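Local coordinates for protein coclaurine N-methyltransferase (Coptis japonica, PDB 6GKZ) that catalyses N-methylation of coclaurine and probably of related benzyltetrahydroisoquinolines, with S-adenosyl-L-methionine as methyl donor, in plant alkaloid biosynthesis, at residues A119-G124 with R193-E198; E226-K231 with G254-P259; C94-E99 with I109-L114. All coordinates share one frame; numbering follows the deposited sequence.

Contact 1 of 3, residues A119-G124 with R193-E198. With SAH (S-adenosyl-L-homocysteine), chain E.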
loop_
_atom_site.group_PDB
_atom_site.type_symbol
_atom_site.label_atom_id
_atom_site.label_comp_id
_atom_site.label_asym_id
_atom_site.label_seq_id
_atom_site.Cartn_x
_atom_site.Cartn_y
_atom_site.Cartn_z
ATOM N N ALA A 119 -7.052 13.800 -13.140
ATOM C CA ALA A 119 -7.227 14.867 -12.173
ATOM C C ALA A 119 -8.644 15.409 -12.251
ATOM O O ALA A 119 -9.025 16.277 -11.474
ATOM C CB ALA A 119 -6.208 15.973 -12.404
ATOM N N GLN A 120 -9.413 14.912 -13.212
ATOM C CA GLN A 120 -10.798 15.348 -13.381
ATOM C C GLN A 120 -10.961 16.875 -13.447
ATOM O O GLN A 120 -11.834 17.453 -12.791
ATOM C CB GLN A 120 -11.655 14.790 -12.243
ATOM C CG GLN A 120 -11.713 13.285 -12.218
ATOM C CD GLN A 120 -12.490 12.775 -11.037
ATOM O OE1 GLN A 120 -13.326 13.482 -10.479
ATOM N NE2 GLN A 120 -12.208 11.549 -10.633
ATOM N N ILE A 121 -10.119 17.528 -14.229
ATOM C CA ILE A 121 -10.246 18.964 -14.413
ATOM C C ILE A 121 -11.529 19.311 -15.159
ATOM O O ILE A 121 -11.839 18.711 -16.186
ATOM C CB ILE A 121 -9.057 19.543 -15.187
ATOM C CG1 ILE A 121 -7.750 19.107 -14.541
ATOM C CG2 ILE A 121 -9.137 21.067 -15.215
ATOM C CD1 ILE A 121 -6.546 19.732 -15.186
ATOM N N GLN A 122 -12.264 20.281 -14.626
ATOM C CA GLN A 122 -13.419 20.869 -15.305
ATOM C C GLN A 122 -13.120 22.326 -15.671
ATOM O O GLN A 122 -12.311 22.987 -15.019
ATOM C CB GLN A 122 -14.670 20.790 -14.430
ATOM C CG GLN A 122 -15.095 19.378 -14.037
ATOM C CD GLN A 122 -16.361 18.925 -14.737
ATOM O OE1 GLN A 122 -17.031 19.706 -15.422
ATOM N NE2 GLN A 122 -16.695 17.651 -14.573
ATOM N N ASP A 123 -13.821 22.825 -16.682
ATOM C CA ASP A 123 -13.444 24.039 -17.398
ATOM C C ASP A 123 -13.401 25.329 -16.574
ATOM O O ASP A 123 -12.601 26.210 -16.860
ATOM C CB ASP A 123 -14.382 24.249 -18.594
ATOM C CG ASP A 123 -13.983 25.450 -19.450
ATOM O OD1 ASP A 123 -12.788 25.831 -19.437
ATOM O OD2 ASP A 123 -14.862 26.010 -20.150
ATOM N N GLY A 124 -14.231 25.483 -15.564
ATOM C CA GLY A 124 -14.153 26.740 -14.825
ATOM C C GLY A 124 -13.303 26.768 -13.559
ATOM O O GLY A 124 -13.326 27.745 -12.826
ATOM N N ARG A 193 -8.205 22.510 -7.831
ATOM C CA ARG A 193 -7.352 21.375 -8.151
ATOM C C ARG A 193 -5.879 21.725 -8.149
ATOM O O ARG A 193 -5.462 22.795 -8.597
ATOM C CB ARG A 193 -7.766 20.758 -9.499
ATOM C CG ARG A 193 -8.800 19.632 -9.269
ATOM C CD ARG A 193 -9.318 19.099 -10.546
ATOM N NE ARG A 193 -10.581 18.351 -10.497
ATOM C CZ ARG A 193 -11.604 18.536 -9.664
ATOM N NH1 ARG A 193 -11.578 19.439 -8.685
ATOM N NH2 ARG A 193 -12.678 17.783 -9.824
ATOM N N ILE A 194 -5.099 20.793 -7.620
ATOM C CA ILE A 194 -3.681 20.983 -7.436
ATOM C C ILE A 194 -2.955 19.837 -8.089
ATOM O O ILE A 194 -3.269 18.671 -7.846
ATOM C CB ILE A 194 -3.310 21.062 -5.954
ATOM C CG1 ILE A 194 -4.139 22.155 -5.264
ATOM C CG2 ILE A 194 -1.820 21.304 -5.815
ATOM C CD1 ILE A 194 -3.694 22.523 -3.875
ATOM N N LEU A 195 -1.984 20.170 -8.928
ATOM C CA LEU A 195 -1.240 19.150 -9.635
ATOM C C LEU A 195 0.224 19.197 -9.210
ATOM O O LEU A 195 0.848 20.251 -9.267
ATOM C CB LEU A 195 -1.388 19.339 -11.146
ATOM C CG LEU A 195 -2.654 18.869 -11.875
ATOM C CD1 LEU A 195 -3.900 19.304 -11.162
ATOM C CD2 LEU A 195 -2.661 19.475 -13.236
ATOM N N VAL A 196 0.746 18.053 -8.751
ATOM C CA VAL A 196 2.150 17.902 -8.352
ATOM C C VAL A 196 2.829 16.823 -9.202
ATOM O O VAL A 196 2.621 15.630 -8.979
ATOM C CB VAL A 196 2.299 17.502 -6.860
ATOM C CG1 VAL A 196 3.767 17.303 -6.499
ATOM C CG2 VAL A 196 1.645 18.517 -5.926
ATOM N N ILE A 197 3.641 17.225 -10.172
ATOM C CA ILE A 197 4.272 16.237 -11.041
ATOM C C ILE A 197 5.746 16.074 -10.673
ATOM O O ILE A 197 6.587 16.916 -11.029
ATOM C CB ILE A 197 4.141 16.616 -12.550
ATOM C CG1 ILE A 197 2.683 16.884 -12.929
ATOM C CG2 ILE A 197 4.736 15.526 -13.451
ATOM C CD1 ILE A 197 1.721 15.828 -12.496
ATOM N N GLU A 198 6.046 14.999 -9.943
ATOM C CA GLU A 198 7.428 14.607 -9.632
ATOM C C GLU A 198 8.216 15.652 -8.838
ATOM O O GLU A 198 9.411 15.824 -9.040
ATOM C CB GLU A 198 8.183 14.264 -10.921
ATOM C CG GLU A 198 7.648 13.005 -11.604
ATOM C CD GLU A 198 8.391 12.639 -12.874
ATOM O OE1 GLU A 198 9.638 12.638 -12.860
ATOM O OE2 GLU A 198 7.730 12.358 -13.895
HETATM N N SAH E . 6.367 19.050 -12.942
HETATM C CA SAH E . 7.418 19.591 -13.806
HETATM C CB SAH E . 8.725 19.780 -13.025
HETATM C CG SAH E . 9.138 18.671 -12.053
HETATM S SD SAH E . 10.927 18.653 -11.772
HETATM C C SAH E . 7.654 18.742 -15.060
HETATM O O SAH E . 8.182 19.213 -16.074
HETATM O OXT SAH E . 7.307 17.563 -15.092
HETATM C "C5'" SAH E . 10.893 19.426 -10.132
HETATM C "C4'" SAH E . 10.566 20.912 -10.249
HETATM O "O4'" SAH E . 10.061 21.387 -9.027
HETATM C "C3'" SAH E . 11.719 21.835 -10.625
HETATM O "O3'" SAH E . 11.790 21.989 -12.020
HETATM C "C2'" SAH E . 11.347 23.151 -9.980
HETATM O "O2'" SAH E . 10.734 24.005 -10.942
HETATM C "C1'" SAH E . 10.354 22.759 -8.899
HETATM N N9 SAH E . 10.879 22.861 -7.546
HETATM C C8 SAH E . 11.823 22.051 -6.968
HETATM N N7 SAH E . 11.997 22.463 -5.690
HETATM C C5 SAH E . 11.151 23.511 -5.465
HETATM C C6 SAH E . 10.899 24.312 -4.360
HETATM N N6 SAH E . 11.551 24.105 -3.221
HETATM N N1 SAH E . 9.962 25.311 -4.447
HETATM C C2 SAH E . 9.280 25.528 -5.625
HETATM N N3 SAH E . 9.529 24.738 -6.724
HETATM C C4 SAH E . 10.441 23.751 -6.631
#

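Contact 2 of 3, residues E226-K231 with G254-P259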
loop_
_atom_site.group_PDB
_atom_site.type_symbol
_atom_site.label_atom_id
_atom_site.label_comp_id
_atom_site.label_asym_id
_atom_site.label_seq_id
_atom_site.Cartn_x
_atom_site.Cartn_y
_atom_site.Cartn_z
ATOM N N GLU A 226 1.855 12.794 -9.363
ATOM C CA GLU A 226 2.639 11.755 -10.031
ATOM C C GLU A 226 3.979 11.602 -9.336
ATOM O O GLU A 226 4.663 12.595 -9.054
ATOM C CB GLU A 226 2.863 12.069 -11.512
ATOM C CG GLU A 226 3.951 11.182 -12.170
ATOM C CD GLU A 226 4.099 11.436 -13.660
ATOM O OE1 GLU A 226 3.191 11.064 -14.435
ATOM O OE2 GLU A 226 5.120 12.018 -14.067
ATOM N N HIS A 227 4.391 10.369 -9.065
ATOM C CA HIS A 227 5.774 10.189 -8.617
ATOM C C HIS A 227 6.429 8.899 -9.104
ATOM O O HIS A 227 5.758 7.896 -9.356
ATOM C CB HIS A 227 5.841 10.262 -7.097
ATOM C CG HIS A 227 5.095 9.165 -6.408
ATOM N ND1 HIS A 227 5.698 7.989 -6.015
ATOM C CD2 HIS A 227 3.797 9.065 -6.044
ATOM C CE1 HIS A 227 4.801 7.211 -5.436
ATOM N NE2 HIS A 227 3.639 7.838 -5.444
ATOM N N ILE A 228 7.754 8.939 -9.246
ATOM C CA ILE A 228 8.496 7.733 -9.585
ATOM C C ILE A 228 8.572 6.886 -8.335
ATOM O O ILE A 228 8.338 7.376 -7.228
ATOM C CB ILE A 228 9.912 8.026 -10.104
ATOM C CG1 ILE A 228 10.715 8.796 -9.049
ATOM C CG2 ILE A 228 9.846 8.784 -11.421
ATOM C CD1 ILE A 228 12.199 8.592 -9.142
ATOM N N CYS A 229 8.902 5.613 -8.494
ATOM C CA CYS A 229 8.824 4.721 -7.363
ATOM C C CYS A 229 9.406 3.395 -7.732
ATOM O O CYS A 229 9.692 3.146 -8.896
ATOM C CB CYS A 229 7.366 4.529 -6.913
ATOM S SG CYS A 229 6.292 3.657 -8.116
ATOM N N HIS A 230 9.584 2.553 -6.724
ATOM C CA HIS A 230 9.711 1.140 -6.952
ATOM C C HIS A 230 8.393 0.470 -6.569
ATOM O O HIS A 230 7.670 0.935 -5.682
ATOM C CB HIS A 230 10.870 0.540 -6.162
ATOM C CG HIS A 230 11.107 -0.892 -6.491
ATOM N ND1 HIS A 230 10.424 -1.919 -5.877
ATOM C CD2 HIS A 230 11.904 -1.472 -7.419
ATOM C CE1 HIS A 230 10.810 -3.071 -6.392
ATOM N NE2 HIS A 230 11.716 -2.827 -7.324
ATOM N N LYS A 231 8.073 -0.595 -7.290
ATOM C CA LYS A 231 6.915 -1.448 -7.032
ATOM C C LYS A 231 6.647 -1.681 -5.536
ATOM O O LYS A 231 5.517 -1.559 -5.059
ATOM C CB LYS A 231 7.156 -2.802 -7.715
ATOM C CG LYS A 231 5.959 -3.466 -8.270
ATOM C CD LYS A 231 6.215 -4.962 -8.479
ATOM C CE LYS A 231 7.673 -5.290 -8.690
ATOM N NZ LYS A 231 7.834 -6.754 -8.959
ATOM N N GLY A 254 21.524 12.222 -0.819
ATOM C CA GLY A 254 20.631 12.917 0.082
ATOM C C GLY A 254 19.715 13.931 -0.588
ATOM O O GLY A 254 19.000 14.658 0.095
ATOM N N THR A 255 19.716 14.008 -1.915
ATOM C CA THR A 255 18.855 15.008 -2.542
ATOM C C THR A 255 17.518 14.394 -2.942
ATOM O O THR A 255 16.543 15.113 -3.133
ATOM C CB THR A 255 19.517 15.677 -3.777
ATOM O OG1 THR A 255 19.743 14.707 -4.802
ATOM C CG2 THR A 255 20.834 16.342 -3.396
HETATM N N MSE A 256 17.468 13.066 -3.036
HETATM C CA MSE A 256 16.254 12.404 -3.488
HETATM C C MSE A 256 15.797 11.194 -2.690
HETATM O O MSE A 256 16.549 10.584 -1.929
HETATM C CB MSE A 256 16.416 11.990 -4.941
HETATM C CG MSE A 256 15.971 13.081 -5.899
HETATM SE SE MSE A 256 15.974 12.393 -7.684
HETATM C CE MSE A 256 15.033 10.720 -7.333
ATOM N N ILE A 257 14.534 10.857 -2.901
ATOM C CA ILE A 257 13.915 9.724 -2.257
ATOM C C ILE A 257 13.156 8.926 -3.304
ATOM O O ILE A 257 12.403 9.479 -4.085
ATOM C CB ILE A 257 12.968 10.162 -1.136
ATOM C CG1 ILE A 257 13.771 10.689 0.054
ATOM C CG2 ILE A 257 12.066 9.005 -0.715
ATOM C CD1 ILE A 257 12.948 10.903 1.308
ATOM N N ILE A 258 13.392 7.625 -3.342
ATOM C CA ILE A 258 12.628 6.749 -4.203
ATOM C C ILE A 258 11.532 6.138 -3.346
ATOM O O ILE A 258 11.802 5.276 -2.512
ATOM C CB ILE A 258 13.501 5.634 -4.832
ATOM C CG1 ILE A 258 14.793 6.220 -5.408
ATOM C CG2 ILE A 258 12.736 4.863 -5.883
ATOM C CD1 ILE A 258 14.588 7.275 -6.434
ATOM N N PRO A 259 10.288 6.599 -3.534
ATOM C CA PRO A 259 9.156 6.038 -2.797
ATOM C C PRO A 259 8.767 4.644 -3.306
ATOM O O PRO A 259 9.158 4.257 -4.412
ATOM C CB PRO A 259 8.021 7.042 -3.070
ATOM C CG PRO A 259 8.658 8.209 -3.777
ATOM C CD PRO A 259 9.868 7.676 -4.451
#

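Contact 3 of 3, residues C94-E99 with I109-L114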
loop_
_atom_site.group_PDB
_atom_site.type_symbol
_atom_site.label_atom_id
_atom_site.label_comp_id
_atom_site.label_asym_id
_atom_site.label_seq_id
_atom_site.Cartn_x
_atom_site.Cartn_y
_atom_site.Cartn_z
ATOM N N CYS A 94 8.171 12.283 -16.902
ATOM C CA CYS A 94 7.715 11.124 -17.663
ATOM C C CYS A 94 6.716 11.496 -18.761
ATOM O O CYS A 94 5.815 12.319 -18.546
ATOM C CB CYS A 94 7.090 10.088 -16.726
ATOM S SG CYS A 94 6.894 8.433 -17.457
ATOM N N CYS A 95 6.904 10.903 -19.939
ATOM C CA CYS A 95 5.954 11.017 -21.048
ATOM C C CYS A 95 5.293 9.661 -21.315
ATOM O O CYS A 95 5.754 8.628 -20.822
ATOM C CB CYS A 95 6.649 11.534 -22.303
ATOM S SG CYS A 95 7.370 13.196 -22.082
ATOM N N TYR A 96 4.221 9.654 -22.095
ATOM C CA TYR A 96 3.405 8.449 -22.216
ATOM C C TYR A 96 3.335 7.902 -23.646
ATOM O O TYR A 96 2.706 8.505 -24.521
ATOM C CB TYR A 96 1.988 8.728 -21.698
ATOM C CG TYR A 96 1.197 7.459 -21.518
ATOM C CD1 TYR A 96 0.543 6.869 -22.593
ATOM C CD2 TYR A 96 1.151 6.817 -20.286
ATOM C CE1 TYR A 96 -0.155 5.689 -22.445
ATOM C CE2 TYR A 96 0.452 5.641 -20.122
ATOM C CZ TYR A 96 -0.206 5.080 -21.205
ATOM O OH TYR A 96 -0.906 3.900 -21.053
ATOM N N PHE A 97 3.980 6.755 -23.870
ATOM C CA PHE A 97 4.103 6.155 -25.207
ATOM C C PHE A 97 3.163 4.976 -25.417
ATOM O O PHE A 97 3.464 3.865 -24.989
ATOM C CB PHE A 97 5.538 5.650 -25.464
ATOM C CG PHE A 97 6.578 6.727 -25.486
ATOM C CD1 PHE A 97 7.006 7.321 -24.298
ATOM C CD2 PHE A 97 7.153 7.128 -26.686
ATOM C CE1 PHE A 97 7.979 8.317 -24.311
ATOM C CE2 PHE A 97 8.125 8.119 -26.709
ATOM C CZ PHE A 97 8.539 8.723 -25.516
ATOM N N LYS A 98 2.032 5.202 -26.069
ATOM C CA LYS A 98 1.288 4.084 -26.631
ATOM C C LYS A 98 1.876 3.894 -28.008
ATOM O O LYS A 98 2.390 4.848 -28.579
ATOM C CB LYS A 98 -0.207 4.366 -26.679
ATOM C CG LYS A 98 -0.575 5.794 -27.023
ATOM C CD LYS A 98 -1.936 6.153 -26.414
ATOM C CE LYS A 98 -2.312 7.611 -26.665
ATOM N NZ LYS A 98 -3.663 7.936 -26.123
ATOM N N GLU A 99 1.839 2.683 -28.542
ATOM C CA GLU A 99 2.409 2.445 -29.872
ATOM C C GLU A 99 3.932 2.645 -29.932
ATOM O O GLU A 99 4.490 3.612 -29.393
ATOM C CB GLU A 99 1.737 3.347 -30.899
ATOM C CG GLU A 99 0.856 2.592 -31.873
ATOM C CD GLU A 99 -0.169 3.488 -32.550
ATOM O OE1 GLU A 99 0.215 4.514 -33.151
ATOM O OE2 GLU A 99 -1.369 3.165 -32.467
ATOM N N ILE A 109 2.056 15.154 -25.003
ATOM C CA ILE A 109 0.632 15.472 -25.085
ATOM C C ILE A 109 -0.218 14.418 -24.386
ATOM O O ILE A 109 -0.984 14.716 -23.453
ATOM C CB ILE A 109 0.157 15.589 -26.559
ATOM C CG1 ILE A 109 0.944 16.677 -27.295
ATOM C CG2 ILE A 109 -1.349 15.852 -26.616
ATOM C CD1 ILE A 109 0.982 17.992 -26.537
ATOM N N ALA A 110 -0.072 13.184 -24.850
ATOM C CA ALA A 110 -0.809 12.067 -24.303
ATOM C C ALA A 110 -0.699 12.031 -22.776
ATOM O O ALA A 110 -1.688 11.768 -22.091
ATOM C CB ALA A 110 -0.308 10.770 -24.903
HETATM N N MSE A 111 0.494 12.304 -22.247
HETATM C CA MSE A 111 0.713 12.267 -20.797
HETATM C C MSE A 111 0.006 13.439 -20.108
HETATM O O MSE A 111 -0.640 13.284 -19.070
HETATM C CB MSE A 111 2.216 12.288 -20.470
HETATM C CG MSE A 111 2.532 12.210 -18.967
HETATM SE SE MSE A 111 1.822 10.584 -18.059
HETATM C CE MSE A 111 3.450 9.486 -17.944
ATOM N N LEU A 112 0.124 14.608 -20.715
ATOM C CA LEU A 112 -0.540 15.799 -20.228
ATOM C C LEU A 112 -2.067 15.653 -20.206
ATOM O O LEU A 112 -2.715 16.097 -19.264
ATOM C CB LEU A 112 -0.126 16.985 -21.085
ATOM C CG LEU A 112 1.322 17.438 -20.881
ATOM C CD1 LEU A 112 1.680 18.491 -21.894
ATOM C CD2 LEU A 112 1.543 17.986 -19.460
ATOM N N ASP A 113 -2.625 15.030 -21.241
ATOM C CA ASP A 113 -4.056 14.774 -21.327
ATOM C C ASP A 113 -4.491 13.751 -20.277
ATOM O O ASP A 113 -5.616 13.785 -19.762
ATOM C CB ASP A 113 -4.437 14.258 -22.717
ATOM C CG ASP A 113 -4.425 15.345 -23.784
ATOM O OD1 ASP A 113 -4.561 16.541 -23.440
ATOM O OD2 ASP A 113 -4.287 14.991 -24.980
ATOM N N LEU A 114 -3.597 12.819 -19.972
ATOM C CA LEU A 114 -3.897 11.820 -18.963
ATOM C C LEU A 114 -3.980 12.488 -17.590
ATOM O O LEU A 114 -4.855 12.153 -16.780
ATOM C CB LEU A 114 -2.845 10.724 -18.982
ATOM C CG LEU A 114 -3.117 9.551 -18.063
ATOM C CD1 LEU A 114 -4.435 8.891 -18.471
ATOM C CD2 LEU A 114 -1.943 8.573 -18.135
#

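Contact 1 of 3, residues A119-G124 with R193-E198
R193 reaches from its strand to the carbonyl oxygens of A119 and Q120, just past the end of helix 104-118. Its chain is extended from CG to NE, which brings NE within bonding distance of both oxygens. The bond from R193 NE to Q120 O is 2.8 Å long. NE stands above the plane of the Q120 carbonyl and off its lone pairs. Relative to the arginine, Q120 O lies at the guanidinium edge, tilted 28° from its plane. Two weak bonds add to this, from R193 NE to A119 O and from R193 NH2 to Q120 O. Q120 leaves the helix with positive phi in a Schellman motif. Deeper in, L195 spreads its two methyls: CD1 meets A119 CB at 4.2 Å, and CD2 meets I121 CD1 at 4.4 Å. At the far end of the same strand, I197 O accepts a 2.9 Å bond from the amino N of S-adenosyl-L-homocysteine. A leucine in place of R193 would probably leave both carbonyls without this donor and the turn freer to shift. The positive group beside a helix C-terminus is likely to be electrostatically favourable, with its charge buried against backbone oxygens.

Contact 2 of 3, residues E226-K231 with G254-P259
H230 and P259 share the single backbone hydrogen bond that joins the two segments. H230 N lies 2.9 Å from P259 O, with an N-H...O angle of 151° and the donor nearly in line with the carbonyl. The P259 ring packs beside the chain just before this bond. Its CD sits 3.2 Å from I228 O, and its CG comes within 3.7 Å of H227 ND1. The imidazole and the proline ring slide past each other in opposite directions. I228 supplies the apolar part: its CD1 meets I258 CD1 at 3.8 Å. The I228 and M256 side chains cross at about a right angle, and CE of this poorly ordered selenomethionine touches the same CD1. I258 CG2 rests near the H230 amide.

The next shell sets the rings. H227 has CG between its backbone N and carbonyl carbon (chi1 64°), which turns ND1 back to I228 O, 3.0 Å away. The bond runs in the imidazole plane but above the carbonyl plane. F264 meets the H227 ring edge-to-face, and H230 ND1 pairs with T232 N. The contact as a whole joins the end of strand 221-230 to the chain just after strand 257-258. Proline has no amide hydrogen to offer, so its oxygen makes the backbone bond; I228 O, beside the proline CD, is bonded by H227 ND1.

Contact 3 of 3, residues C94-E99 with I109-L114
C94 meets M111 twice, once through its backbone and once through its thiol. Its carbonyl O lies 3.3 Å from M111 CG. Its SG is anti to the backbone N (chi1 -164°) and reaches M111 CE at 3.6 Å. M111 is a selenomethionine, and its chain bends at chi2 and chi3; the bends carry the methyl back along the loop. C94 follows S93, which binds S-adenosyl-L-homocysteine, and the C94 amide is held by the E198 carboxylate.

C95 adds its carbonyl O, 3.8 Å from M111 CE. Its side chain packs nearer the N-terminal end of helix 104-118, against L104 and A107.

The partner helix 104-118 precedes strand 126-130 in the Rossmann-like fold of S-adenosyl-methionine-dependent methyltransferases. The loop ahead of it contributes G92 and S93 to the cofactor site and then crosses the helix. A110, M111 and L114 line the helix face that it crosses. The backbone bond from L114 N to A110 O belongs to this same turn.

Y96 makes the broadest contact of the loop. Its CB sits on M111 CB at 3.8 Å and nears A110 CB. The phenol ring leans out beyond this, and its CD2 comes 4.2 Å from L114 CD2 on an oblique approach. M111 CE lies by the ring edge, near its plane. The Y96 ring also stacks with the ring of H283 from helix 282-297.

K98 closes the series. Its extended chain brings CE to 4.1 Å from A110 CB.

In the fold
Along the chain, contact 3 comes first, then contact 1, then contact 2. Their centres lie about 16 to 21 Å apart. Contacts 1 and 2 share the mixed sheet, through the neighbouring parallel strands 191-197 and 221-230. Helix 104-118 carries one side of contact 3 and leads straight into the loop of contact 1. The E198 carboxylate links contact 1 to contact 3, and E226 packs on C94 and M111. Strand 191-197 ends at the bound S-adenosyl-L-homocysteine, contact 3 follows the binding residues G92 and S93, and the M256 side chain lies about 9 Å from the ligand. All three belong to the region related to mycolic acid cyclopropane synthetases; its sheet and loop border the methyl-donor site.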